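D-alanyl-lipoteichoic acid synthetase (Streptococcus pneumoniae, PDB 3BMA) probably takes part in D-alanylation of lipoteichoic acid during cell wall biogenesis, as a membrane-associated member of the DltD family. Local coordinates at residues 90-95 with 127-132; 100-105 with 288-293; 139-144 with 167-172; 296-301 with 343-348. The protein carries 1 engineered substitution. All blocks are in the same frame, centred on the assembly; numbering follows the deposited sequence.

Contacts 1, 2 and 4 are buried, while contact 3 lies at the surface. Contact 2 lies in the central parallel sheet, a strand pair held mainly by backbone hydrogen bonds. Contact 1 packs next to it: Met90 touches Tyr104, and residues 90-95 lead into strand 101-105. Contact 4 continues from the same strand 291-296 into its following loop, where Pro297 touches Val105. It rests on proline, aromatic and thioether packing. Contacts 1 and 3 use two successive helices, 127-136 and 141-153. Contact 1 relies on buried amides and a carboxylate, contact 3 on one hydrogen bond from a glutamine amide and a lysine chain. Contacts 3 and 4 lie on opposite sides of the chain's centre.

Contact 1 of 4, residues 90-95 with 127-132; sequences MQQMLP and GDQLTS
Gln92 carries this contact, reaching from the bend after helix 83-90 to the start of helix 127-136. Its CB points across the approach to that helix rather than at it. From CB, chi1 of -65° sets CG anti to the carbonyl carbon, and the chain runs extended from there. CG of Gln92 passes 3.8 Å from OD2 of Asp128. CD of Gln92 lies 3.6 Å from CG of Gln129. At the tip the amide has two partners on the helix. NE2 of Gln92 donates to OD2 of Asp128 at 2.9 Å, and the N-H...O angle of 167° is close to straight. The acceptor lies in the amide plane, but NE2 sits above the carboxylate plane of Asp128. OE1 of Gln92 accepts a weak bond from NE2 of Gln129 at 3.3 Å. The tip has other partners too: OE1 bonds to Lys32 and NE2 to Lys27 O. These bonds on both ends fix the rotation of the buried amide. Gln129 NE2 also bonds to Tyr124 O, and Asp128 makes a salt bridge with Arg29. Nearby, the backbone O of Gln91 is 3.4 Å from CB of Ser132. The hydroxyl OG of Ser132 donates back to O of Asp128 at 2.6 Å. A type I turn from Met90 to Met93 presents Gln91 and Gln92 to the helix. Helix 29-36 packs on Gln92 and Met93, helix 274-287 on Met90 and Gln91, and helix 174-194 on Asp128.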
loop_
_atom_site.group_PDB
_atom_site.type_symbol
_atom_site.label_atom_id
_atom_site.label_comp_id
_atom_site.label_asym_id
_atom_site.label_seq_id
_atom_site.Cartn_x
_atom_site.Cartn_y
_atom_site.Cartn_z
ATOM N N MET C 90 26.047 5.212 -10.762
ATOM C CA MET C 90 26.485 3.894 -10.271
ATOM C C MET C 90 25.349 3.117 -9.612
ATOM O O MET C 90 25.287 1.899 -9.743
ATOM C CB MET C 90 27.652 4.020 -9.280
ATOM C CG MET C 90 29.012 4.357 -9.894
ATOM S SD MET C 90 30.328 4.601 -8.666
ATOM C CE MET C 90 31.360 5.743 -9.563
ATOM N N GLN C 91 24.450 3.833 -8.926
ATOM C CA GLN C 91 23.293 3.251 -8.221
ATOM C C GLN C 91 22.362 2.426 -9.117
ATOM O O GLN C 91 21.610 1.585 -8.628
ATOM C CB GLN C 91 22.476 4.348 -7.517
ATOM C CG GLN C 91 23.270 5.288 -6.605
ATOM C CD GLN C 91 24.041 4.563 -5.519
ATOM O OE1 GLN C 91 23.500 3.716 -4.808
ATOM N NE2 GLN C 91 25.320 4.894 -5.388
ATOM N N GLN C 92 22.426 2.678 -10.424
ATOM C CA GLN C 92 21.667 1.937 -11.430
ATOM C C GLN C 92 22.337 0.629 -11.860
ATOM O O GLN C 92 21.707 -0.206 -12.512
ATOM C CB GLN C 92 21.481 2.798 -12.678
ATOM C CG GLN C 92 20.651 4.049 -12.503
ATOM C CD GLN C 92 20.672 4.891 -13.752
ATOM O OE1 GLN C 92 21.651 5.579 -14.026
ATOM N NE2 GLN C 92 19.596 4.838 -14.525
ATOM N N MET C 93 23.613 0.464 -11.519
ATOM C CA MET C 93 24.410 -0.650 -12.042
ATOM C C MET C 93 25.316 -1.310 -10.996
ATOM O O MET C 93 26.389 -1.813 -11.328
ATOM C CB MET C 93 25.225 -0.202 -13.271
ATOM C CG MET C 93 26.034 1.075 -13.071
ATOM S SD MET C 93 27.068 1.463 -14.496
ATOM C CE MET C 93 27.757 3.018 -13.979
ATOM N N LEU C 94 24.859 -1.323 -9.743
ATOM C CA LEU C 94 25.580 -1.952 -8.626
ATOM C C LEU C 94 26.009 -3.426 -8.804
ATOM O O LEU C 94 27.157 -3.750 -8.494
ATOM C CB LEU C 94 24.825 -1.753 -7.299
ATOM C CG LEU C 94 25.321 -0.703 -6.296
ATOM C CD1 LEU C 94 25.966 0.501 -6.959
ATOM C CD2 LEU C 94 24.202 -0.268 -5.368
ATOM N N PRO C 95 25.111 -4.318 -9.297
ATOM C CA PRO C 95 25.591 -5.692 -9.514
ATOM C C PRO C 95 26.574 -5.829 -10.686
ATOM O O PRO C 95 27.346 -6.790 -10.733
ATOM C CB PRO C 95 24.303 -6.477 -9.819
ATOM C CG PRO C 95 23.176 -5.577 -9.425
ATOM C CD PRO C 95 23.683 -4.201 -9.656
ATOM N N GLY C 127 14.958 10.259 -12.683
ATOM C CA GLY C 127 14.169 9.680 -11.593
ATOM C C GLY C 127 14.508 8.247 -11.235
ATOM O O GLY C 127 14.258 7.804 -10.112
ATOM N N ASP C 128 15.075 7.518 -12.192
ATOM C CA ASP C 128 15.537 6.152 -11.949
ATOM C C ASP C 128 16.745 6.154 -11.014
ATOM O O ASP C 128 16.886 5.250 -10.194
ATOM C CB ASP C 128 15.852 5.438 -13.273
ATOM C CG ASP C 128 16.274 3.991 -13.080
ATOM O OD1 ASP C 128 15.761 3.303 -12.167
ATOM O OD2 ASP C 128 17.130 3.539 -13.855
ATOM N N GLN C 129 17.591 7.182 -11.122
ATOM C CA GLN C 129 18.733 7.368 -10.219
ATOM C C GLN C 129 18.306 7.767 -8.810
ATOM O O GLN C 129 18.931 7.352 -7.835
ATOM C CB GLN C 129 19.694 8.416 -10.769
ATOM C CG GLN C 129 20.603 7.900 -11.866
ATOM C CD GLN C 129 21.342 9.002 -12.582
ATOM O OE1 GLN C 129 21.751 9.987 -11.968
ATOM N NE2 GLN C 129 21.522 8.844 -13.892
ATOM N N LEU C 130 17.257 8.584 -8.717
ATOM C CA LEU C 130 16.687 8.994 -7.435
ATOM C C LEU C 130 16.213 7.773 -6.651
ATOM O O LEU C 130 16.613 7.579 -5.508
ATOM C CB LEU C 130 15.511 9.951 -7.651
ATOM C CG LEU C 130 15.258 11.141 -6.712
ATOM C CD1 LEU C 130 13.901 11.734 -7.025
ATOM C CD2 LEU C 130 15.354 10.823 -5.225
ATOM N N THR C 131 15.377 6.950 -7.284
ATOM C CA THR C 131 14.783 5.782 -6.626
ATOM C C THR C 131 15.794 4.672 -6.331
ATOM O O THR C 131 15.660 3.974 -5.325
ATOM C CB THR C 131 13.579 5.218 -7.411
ATOM O OG1 THR C 131 13.888 5.155 -8.810
ATOM C CG2 THR C 131 12.347 6.079 -7.201
ATOM N N SER C 132 16.796 4.529 -7.205
ATOM C CA SER C 132 17.925 3.608 -6.994
ATOM C C SER C 132 18.772 4.018 -5.799
ATOM O O SER C 132 19.245 3.164 -5.042
ATOM C CB SER C 132 18.827 3.561 -8.225
ATOM O OG SER C 132 18.124 3.072 -9.348
#

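Contact 2 of 4, residues 100-105 with 288-293; sequences KQVVYV and SKVNPI
Four backbone hydrogen bonds join residues 100-104 to 291-293, in parallel. N of Asn291 donates to O of Lys100 at 2.8 Å, and N of Ile293 to O of Val102 at 3.0 Å. Both donors lie in the carbonyl plane of their acceptor. In return, N of Tyr104 donates to O of Ile293 at 3.0 Å with a nearly straight angle of 174°. The bond from N of Val102 to O of Asn291 is weak, at 3.4 Å. CA-H...O contacts fill in between, as from Gln101 CA to Asn291 O. On one face CG2 of Val102 meets CB of Pro292 at 3.7 Å and also touches Val290. On the other, CG2 of Val103 lies beside CG2 of Ile293 at 3.8 Å. Gln101 and Asn291 share that face and point the same way. Their amides are held elsewhere, Gln101 by Arg42 and Phe367 O, Asn291 by Thr372 O. Helix 355-369 covers this face, while Phe285 of helix 274-287 covers Val102, Val290 and Pro292. Strand 43-47 bonds to the other edge of strand 101-105. A parallel sheet with helices on both faces is typical of the alpha/beta fold of SGNH hydrolases, the clan of this family.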
loop_
_atom_site.group_PDB
_atom_site.type_symbol
_atom_site.label_atom_id
_atom_site.label_comp_id
_atom_site.label_asym_id
_atom_site.label_seq_id
_atom_site.Cartn_x
_atom_site.Cartn_y
_atom_site.Cartn_z
ATOM N N LYS C 100 34.721 -5.818 -9.861
ATOM C CA LYS C 100 35.155 -5.506 -11.217
ATOM C C LYS C 100 36.188 -4.388 -11.322
ATOM O O LYS C 100 36.407 -3.640 -10.381
ATOM C CB LYS C 100 33.942 -5.239 -12.115
ATOM C CG LYS C 100 33.656 -6.402 -13.046
ATOM C CD LYS C 100 32.203 -6.809 -13.041
ATOM C CE LYS C 100 32.035 -8.163 -13.715
ATOM N NZ LYS C 100 30.661 -8.705 -13.540
ATOM N N GLN C 101 36.846 -4.306 -12.474
ATOM C CA GLN C 101 37.798 -3.232 -12.725
ATOM C C GLN C 101 37.119 -2.069 -13.441
ATOM O O GLN C 101 36.303 -2.281 -14.344
ATOM C CB GLN C 101 38.984 -3.738 -13.546
ATOM C CG GLN C 101 39.940 -4.642 -12.782
ATOM C CD GLN C 101 41.161 -5.026 -13.603
ATOM O OE1 GLN C 101 41.051 -5.376 -14.779
ATOM N NE2 GLN C 101 42.331 -4.964 -12.982
ATOM N N VAL C 102 37.442 -0.845 -13.019
ATOM C CA VAL C 102 36.980 0.373 -13.704
ATOM C C VAL C 102 38.129 1.371 -13.963
ATOM O O VAL C 102 39.217 1.246 -13.390
ATOM C CB VAL C 102 35.815 1.099 -12.943
ATOM C CG1 VAL C 102 34.677 0.137 -12.568
ATOM C CG2 VAL C 102 36.319 1.827 -11.716
ATOM N N VAL C 103 37.873 2.339 -14.846
ATOM C CA VAL C 103 38.754 3.492 -15.053
ATOM C C VAL C 103 38.014 4.736 -14.566
ATOM O O VAL C 103 36.882 4.987 -14.974
ATOM C CB VAL C 103 39.142 3.667 -16.549
ATOM C CG1 VAL C 103 39.905 4.973 -16.772
ATOM C CG2 VAL C 103 39.962 2.493 -17.026
ATOM N N TYR C 104 38.646 5.500 -13.682
ATOM C CA TYR C 104 38.037 6.709 -13.146
ATOM C C TYR C 104 38.974 7.904 -13.296
ATOM O O TYR C 104 39.983 7.995 -12.605
ATOM C CB TYR C 104 37.646 6.500 -11.678
ATOM C CG TYR C 104 36.670 7.523 -11.150
ATOM C CD1 TYR C 104 35.297 7.337 -11.296
ATOM C CD2 TYR C 104 37.114 8.675 -10.504
ATOM C CE1 TYR C 104 34.392 8.272 -10.825
ATOM C CE2 TYR C 104 36.216 9.618 -10.028
ATOM C CZ TYR C 104 34.857 9.405 -10.190
ATOM O OH TYR C 104 33.962 10.333 -9.727
ATOM N N VAL C 105 38.637 8.810 -14.210
ATOM C CA VAL C 105 39.369 10.067 -14.379
ATOM C C VAL C 105 39.074 11.003 -13.205
ATOM O O VAL C 105 37.923 11.138 -12.802
ATOM C CB VAL C 105 38.994 10.737 -15.720
ATOM C CG1 VAL C 105 39.518 12.170 -15.805
ATOM C CG2 VAL C 105 39.521 9.910 -16.875
ATOM N N SER C 288 31.372 -2.148 -3.176
ATOM C CA SER C 288 31.175 -3.012 -4.342
ATOM C C SER C 288 32.412 -3.837 -4.681
ATOM O O SER C 288 32.365 -4.681 -5.576
ATOM C CB SER C 288 30.761 -2.185 -5.564
ATOM O OG SER C 288 29.730 -1.268 -5.251
ATOM N N LYS C 289 33.503 -3.584 -3.954
ATOM C CA LYS C 289 34.808 -4.228 -4.164
ATOM C C LYS C 289 35.342 -4.035 -5.584
ATOM O O LYS C 289 35.841 -4.986 -6.193
ATOM C CB LYS C 289 34.783 -5.731 -3.811
ATOM C CG LYS C 289 34.280 -6.072 -2.417
ATOM C CD LYS C 289 34.500 -7.545 -2.120
ATOM C CE LYS C 289 33.703 -7.993 -0.906
ATOM N NZ LYS C 289 32.235 -8.045 -1.187
ATOM N N VAL C 290 35.225 -2.820 -6.121
ATOM C CA VAL C 290 35.774 -2.567 -7.457
ATOM C C VAL C 290 37.258 -2.206 -7.360
ATOM O O VAL C 290 37.709 -1.661 -6.347
ATOM C CB VAL C 290 34.947 -1.537 -8.337
ATOM C CG1 VAL C 290 33.507 -1.410 -7.873
ATOM C CG2 VAL C 290 35.605 -0.180 -8.411
ATOM N N ASN C 291 38.013 -2.557 -8.397
ATOM C CA ASN C 291 39.434 -2.239 -8.475
ATOM C C ASN C 291 39.653 -1.174 -9.544
ATOM O O ASN C 291 39.813 -1.491 -10.721
ATOM C CB ASN C 291 40.254 -3.500 -8.770
ATOM C CG ASN C 291 41.756 -3.280 -8.642
ATOM O OD1 ASN C 291 42.217 -2.323 -8.011
ATOM N ND2 ASN C 291 42.528 -4.179 -9.238
ATOM N N PRO C 292 39.648 0.103 -9.132
ATOM C CA PRO C 292 39.766 1.214 -10.058
ATOM C C PRO C 292 41.206 1.607 -10.358
ATOM O O PRO C 292 42.080 1.498 -9.492
ATOM C CB PRO C 292 39.077 2.353 -9.303
ATOM C CG PRO C 292 39.268 2.024 -7.870
ATOM C CD PRO C 292 39.516 0.565 -7.739
ATOM N N ILE C 293 41.448 2.048 -11.590
ATOM C CA ILE C 293 42.655 2.809 -11.885
ATOM C C ILE C 293 42.269 4.274 -12.095
ATOM O O ILE C 293 41.420 4.588 -12.925
ATOM C CB ILE C 293 43.497 2.217 -13.060
ATOM C CG1 ILE C 293 44.807 3.000 -13.231
ATOM C CG2 ILE C 293 42.694 2.138 -14.364
ATOM C CD1 ILE C 293 45.924 2.216 -13.915
#

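Contact 3 of 4, residues 139-144 with 167-172; sequences GDQASQ and ASKEEL
Residues 139-144 turn into the start of helix 141-153; the other chain segment leaves helix 160-167 at Ser168, and Lys169 follows with a positive phi of 59°. Asp140 is the N-cap of the first helix. Its OD1 accepts from N of Ser143 at 3.0 Å, with the donor above the carboxylate plane. The backbone O of Asp140 takes two bonds, from N of Gln144 and from OG of Ser143. The other carboxylate oxygen, OD2, forms a salt bridge with Lys287. One hydrogen bond joins the segments. NE2 of Gln144 donates to O of Ala167 at 3.0 Å, with an N-H...O angle of 150°. It arrives in the carbonyl plane and on a lone pair, so the carbonyl of Ala167, at the end of helix 160-167, takes a side-chain donor. In Gln144 CG is anti to the backbone N, and a bend at chi2 of -93° turns the amide toward Ala167 O. CG of Gln144 lies against the chain of Lys169, 3.7 Å from its CG. The lysine crosses Gln144 at about a right angle, its aliphatic part passing over CG of Gln144. Its tip ends near the start of helix 141-153. NZ of Lys169 is 3.5 Å from OE1 of Gln141 and 3.9 Å from O of Asp140. The charge of Asp140 is farther off, with OD1 7.0 Å from NZ of Lys169. Ala167 itself packs on Ala147, Thr148 and Leu151 of helix 141-153. The contact thus joins the start of that helix to the end of helix 160-167, before the chain enters helix 174-194.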
loop_
_atom_site.group_PDB
_atom_site.type_symbol
_atom_site.label_atom_id
_atom_site.label_comp_id
_atom_site.label_asym_id
_atom_site.label_seq_id
_atom_site.Cartn_x
_atom_site.Cartn_y
_atom_site.Cartn_z
ATOM N N GLY C 139 21.864 4.026 5.091
ATOM C CA GLY C 139 21.652 4.879 6.265
ATOM C C GLY C 139 22.923 5.429 6.898
ATOM O O GLY C 139 22.896 5.969 8.010
ATOM N N ASP C 140 24.035 5.304 6.179
ATOM C CA ASP C 140 25.342 5.718 6.678
ATOM C C ASP C 140 25.646 7.201 6.409
ATOM O O ASP C 140 24.738 7.995 6.151
ATOM C CB ASP C 140 26.435 4.809 6.094
ATOM C CG ASP C 140 26.417 4.748 4.565
ATOM O OD1 ASP C 140 25.627 5.469 3.911
ATOM O OD2 ASP C 140 27.210 3.961 4.014
ATOM N N GLN C 141 26.928 7.556 6.474
ATOM C CA GLN C 141 27.395 8.915 6.204
ATOM C C GLN C 141 27.346 9.237 4.709
ATOM O O GLN C 141 27.148 10.387 4.325
ATOM C CB GLN C 141 28.817 9.096 6.748
ATOM C CG GLN C 141 29.321 10.543 6.826
ATOM C CD GLN C 141 28.550 11.401 7.815
ATOM O OE1 GLN C 141 28.157 10.940 8.890
ATOM N NE2 GLN C 141 28.336 12.664 7.456
ATOM N N ALA C 142 27.528 8.215 3.875
ATOM C CA ALA C 142 27.412 8.363 2.426
ATOM C C ALA C 142 25.987 8.732 1.999
ATOM O O ALA C 142 25.802 9.562 1.112
ATOM C CB ALA C 142 27.877 7.097 1.720
ATOM N N SER C 143 24.991 8.127 2.648
ATOM C CA SER C 143 23.583 8.402 2.352
ATOM C C SER C 143 23.158 9.778 2.853
ATOM O O SER C 143 22.387 10.466 2.193
ATOM C CB SER C 143 22.676 7.322 2.953
ATOM O OG SER C 143 22.285 7.638 4.281
ATOM N N GLN C 144 23.666 10.162 4.023
ATOM C CA GLN C 144 23.358 11.454 4.630
ATOM C C GLN C 144 23.974 12.612 3.844
ATOM O O GLN C 144 23.338 13.652 3.666
ATOM C CB GLN C 144 23.826 11.478 6.092
ATOM C CG GLN C 144 23.375 12.701 6.902
ATOM C CD GLN C 144 24.386 13.836 6.895
ATOM O OE1 GLN C 144 25.578 13.628 7.131
ATOM N NE2 GLN C 144 23.910 15.048 6.631
ATOM N N ALA C 167 18.927 13.194 4.874
ATOM C CA ALA C 167 19.810 14.332 5.130
ATOM C C ALA C 167 19.917 14.681 6.617
ATOM O O ALA C 167 20.969 15.121 7.076
ATOM C CB ALA C 167 19.346 15.543 4.339
ATOM N N SER C 168 18.833 14.473 7.361
ATOM C CA SER C 168 18.779 14.814 8.783
ATOM C C SER C 168 19.128 13.651 9.716
ATOM O O SER C 168 18.850 13.723 10.916
ATOM C CB SER C 168 17.395 15.364 9.138
ATOM O OG SER C 168 17.128 16.562 8.435
ATOM N N LYS C 169 19.729 12.595 9.159
ATOM C CA LYS C 169 20.065 11.346 9.879
ATOM C C LYS C 169 18.860 10.610 10.498
ATOM O O LYS C 169 19.030 9.751 11.369
ATOM C CB LYS C 169 21.165 11.571 10.937
ATOM C CG LYS C 169 22.589 11.655 10.397
ATOM C CD LYS C 169 23.222 10.275 10.233
ATOM C CE LYS C 169 24.710 10.383 9.926
ATOM N NZ LYS C 169 25.370 9.049 9.874
ATOM N N GLU C 170 17.655 10.949 10.043
ATOM C CA GLU C 170 16.434 10.314 10.523
ATOM C C GLU C 170 16.248 8.962 9.861
ATOM O O GLU C 170 16.595 8.775 8.689
ATOM C CB GLU C 170 15.213 11.184 10.235
ATOM C CG GLU C 170 15.079 12.420 11.107
ATOM C CD GLU C 170 13.897 13.283 10.705
ATOM O OE1 GLU C 170 12.805 12.730 10.443
ATOM O OE2 GLU C 170 14.058 14.519 10.652
ATOM N N GLU C 171 15.703 8.020 10.623
ATOM C CA GLU C 171 15.367 6.705 10.100
ATOM C C GLU C 171 14.068 6.770 9.317
ATOM O O GLU C 171 13.116 7.435 9.732
ATOM C CB GLU C 171 15.233 5.690 11.232
ATOM C CG GLU C 171 16.557 5.155 11.751
ATOM C CD GLU C 171 16.397 3.868 12.538
ATOM O OE1 GLU C 171 15.277 3.595 13.024
ATOM O OE2 GLU C 171 17.396 3.126 12.670
ATOM N N LEU C 172 14.041 6.081 8.180
ATOM C CA LEU C 172 12.833 5.963 7.375
ATOM C C LEU C 172 11.859 5.008 8.051
ATOM O O LEU C 172 12.268 4.103 8.785
ATOM C CB LEU C 172 13.162 5.482 5.958
ATOM C CG LEU C 172 14.017 6.400 5.078
ATOM C CD1 LEU C 172 14.591 5.636 3.908
ATOM C CD2 LEU C 172 13.239 7.602 4.586
#

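Contact 4 of 4, residues 296-301 with 343-348; sequences IPPVNK and PFFMKD
Two loops at the C-terminal side of the parallel sheet meet here, one after strand 291-296 and one after strand 333-335. Met346 lies between them. Its chain bends at chi2 and chi3, which brings the thioether back over the backbone of the other loop. SD of Met346 lies 3.5 Å from O of Pro298 and 3.7 Å from N of Asn300. The methyl CE of Met346 reaches the proline ring, 3.7 Å from CG of Pro298. The same ring carbon meets the phenyl group of Phe345, where CE2 is 4.0 Å from CG of Pro298. Pro298 is thus packed by both side chains. Farther along, ND2 of Asn300 stands 3.6 Å from O of Asp348. The polar end of Asn300 is held by others: OD1 caps helix 301-307 at Trp303 N, and ND2 bonds to Met242 O. The CB of Asp348 points away from the other loop, and its OD1 accepts from the backbone N of Ile350 and of His351. Asp348 and His351 have the Asp-x-x-His spacing that in SGNH hydrolases marks the catalytic acid and base, so this loop probably borders the active site.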
loop_
_atom_site.group_PDB
_atom_site.type_symbol
_atom_site.label_atom_id
_atom_site.label_comp_id
_atom_site.label_asym_id
_atom_site.label_seq_id
_atom_site.Cartn_x
_atom_site.Cartn_y
_atom_site.Cartn_z
ATOM N N ILE C 296 44.986 11.048 -13.447
ATOM C CA ILE C 296 45.108 12.457 -13.096
ATOM C C ILE C 296 45.764 13.203 -14.258
ATOM O O ILE C 296 46.976 13.120 -14.431
ATOM C CB ILE C 296 45.888 12.669 -11.774
ATOM C CG1 ILE C 296 45.312 11.788 -10.660
ATOM C CG2 ILE C 296 45.847 14.139 -11.362
ATOM C CD1 ILE C 296 45.982 11.963 -9.305
ATOM N N PRO C 297 44.956 13.915 -15.070
ATOM C CA PRO C 297 45.428 14.641 -16.253
ATOM C C PRO C 297 46.184 15.925 -15.908
ATOM O O PRO C 297 45.971 16.497 -14.830
ATOM C CB PRO C 297 44.126 15.001 -16.991
ATOM C CG PRO C 297 43.042 14.239 -16.309
ATOM C CD PRO C 297 43.503 14.067 -14.906
ATOM N N PRO C 298 47.084 16.371 -16.806
ATOM C CA PRO C 298 47.660 17.695 -16.649
ATOM C C PRO C 298 46.840 18.785 -17.347
ATOM O O PRO C 298 45.901 18.489 -18.094
ATOM C CB PRO C 298 49.009 17.551 -17.345
ATOM C CG PRO C 298 48.738 16.608 -18.464
ATOM C CD PRO C 298 47.658 15.666 -17.971
ATOM N N VAL C 299 47.199 20.037 -17.086
ATOM C CA VAL C 299 46.740 21.160 -17.890
ATOM C C VAL C 299 47.880 21.462 -18.868
ATOM O O VAL C 299 49.044 21.208 -18.554
ATOM C CB VAL C 299 46.363 22.381 -16.995
ATOM C CG1 VAL C 299 46.082 23.634 -17.815
ATOM C CG2 VAL C 299 45.147 22.056 -16.147
ATOM N N ASN C 300 47.533 21.932 -20.067
ATOM C CA ASN C 300 48.497 22.448 -21.041
ATOM C C ASN C 300 49.409 23.490 -20.376
ATOM O O ASN C 300 48.923 24.499 -19.856
ATOM C CB ASN C 300 47.731 23.040 -22.236
ATOM C CG ASN C 300 48.617 23.332 -23.442
ATOM O OD1 ASN C 300 49.573 24.101 -23.364
ATOM N ND2 ASN C 300 48.267 22.743 -24.580
ATOM N N LYS C 301 50.716 23.219 -20.372
ATOM C CA LYS C 301 51.703 24.066 -19.679
ATOM C C LYS C 301 51.876 25.430 -20.342
ATOM O O LYS C 301 52.021 26.444 -19.649
ATOM C CB LYS C 301 53.053 23.347 -19.557
ATOM C CG LYS C 301 54.116 24.086 -18.732
ATOM C CD LYS C 301 55.348 23.224 -18.472
ATOM C CE LYS C 301 55.363 22.647 -17.055
ATOM N NZ LYS C 301 54.255 21.685 -16.772
ATOM N N PRO C 343 54.677 18.066 -26.010
ATOM C CA PRO C 343 53.970 18.273 -27.277
ATOM C C PRO C 343 53.076 17.095 -27.661
ATOM O O PRO C 343 53.510 15.939 -27.619
ATOM C CB PRO C 343 55.107 18.450 -28.297
ATOM C CG PRO C 343 56.320 17.894 -27.633
ATOM C CD PRO C 343 56.134 18.199 -26.184
ATOM N N PHE C 344 51.826 17.423 -27.993
ATOM C CA PHE C 344 50.774 16.486 -28.435
ATOM C C PHE C 344 50.289 15.477 -27.373
ATOM O O PHE C 344 49.638 14.483 -27.701
ATOM C CB PHE C 344 51.133 15.804 -29.771
ATOM C CG PHE C 344 51.736 16.739 -30.790
ATOM C CD1 PHE C 344 52.983 16.469 -31.343
ATOM C CD2 PHE C 344 51.066 17.900 -31.183
ATOM C CE1 PHE C 344 53.551 17.330 -32.281
ATOM C CE2 PHE C 344 51.626 18.765 -32.119
ATOM C CZ PHE C 344 52.870 18.480 -32.667
ATOM N N PHE C 345 50.587 15.763 -26.106
ATOM C CA PHE C 345 50.053 15.011 -24.971
ATOM C C PHE C 345 48.616 15.463 -24.716
ATOM O O PHE C 345 47.795 14.721 -24.172
ATOM C CB PHE C 345 50.908 15.271 -23.724
ATOM C CG PHE C 345 50.773 14.219 -22.653
ATOM C CD1 PHE C 345 51.620 13.116 -22.639
ATOM C CD2 PHE C 345 49.812 14.338 -21.649
ATOM C CE1 PHE C 345 51.508 12.145 -21.653
ATOM C CE2 PHE C 345 49.687 13.365 -20.659
ATOM C CZ PHE C 345 50.536 12.266 -20.662
ATOM N N MET C 346 48.327 16.693 -25.130
ATOM C CA MET C 346 47.074 17.357 -24.839
ATOM C C MET C 346 46.293 17.601 -26.126
ATOM O O MET C 346 46.878 17.928 -27.166
ATOM C CB MET C 346 47.380 18.685 -24.154
ATOM C CG MET C 346 46.503 19.022 -22.967
ATOM S SD MET C 346 47.166 18.458 -21.395
ATOM C CE MET C 346 46.309 16.893 -21.254
ATOM N N LYS C 347 44.976 17.425 -26.055
ATOM C CA LYS C 347 44.088 17.724 -27.180
ATOM C C LYS C 347 43.672 19.197 -27.142
ATOM O O LYS C 347 43.605 19.861 -28.179
ATOM C CB LYS C 347 42.862 16.798 -27.165
ATOM C CG LYS C 347 41.826 17.063 -28.264
ATOM C CD LYS C 347 42.286 16.589 -29.647
ATOM C CE LYS C 347 41.621 15.276 -30.052
ATOM N NZ LYS C 347 42.086 14.123 -29.242
ATOM N N ASP C 348 43.401 19.697 -25.939
ATOM C CA ASP C 348 43.049 21.101 -25.739
ATOM C C ASP C 348 43.707 21.685 -24.478
ATOM O O ASP C 348 44.902 21.505 -24.263
ATOM C CB ASP C 348 41.521 21.302 -25.759
ATOM C CG ASP C 348 40.762 20.292 -24.905
ATOM O OD1 ASP C 348 41.063 20.165 -23.697
ATOM O OD2 ASP C 348 39.838 19.644 -25.447
#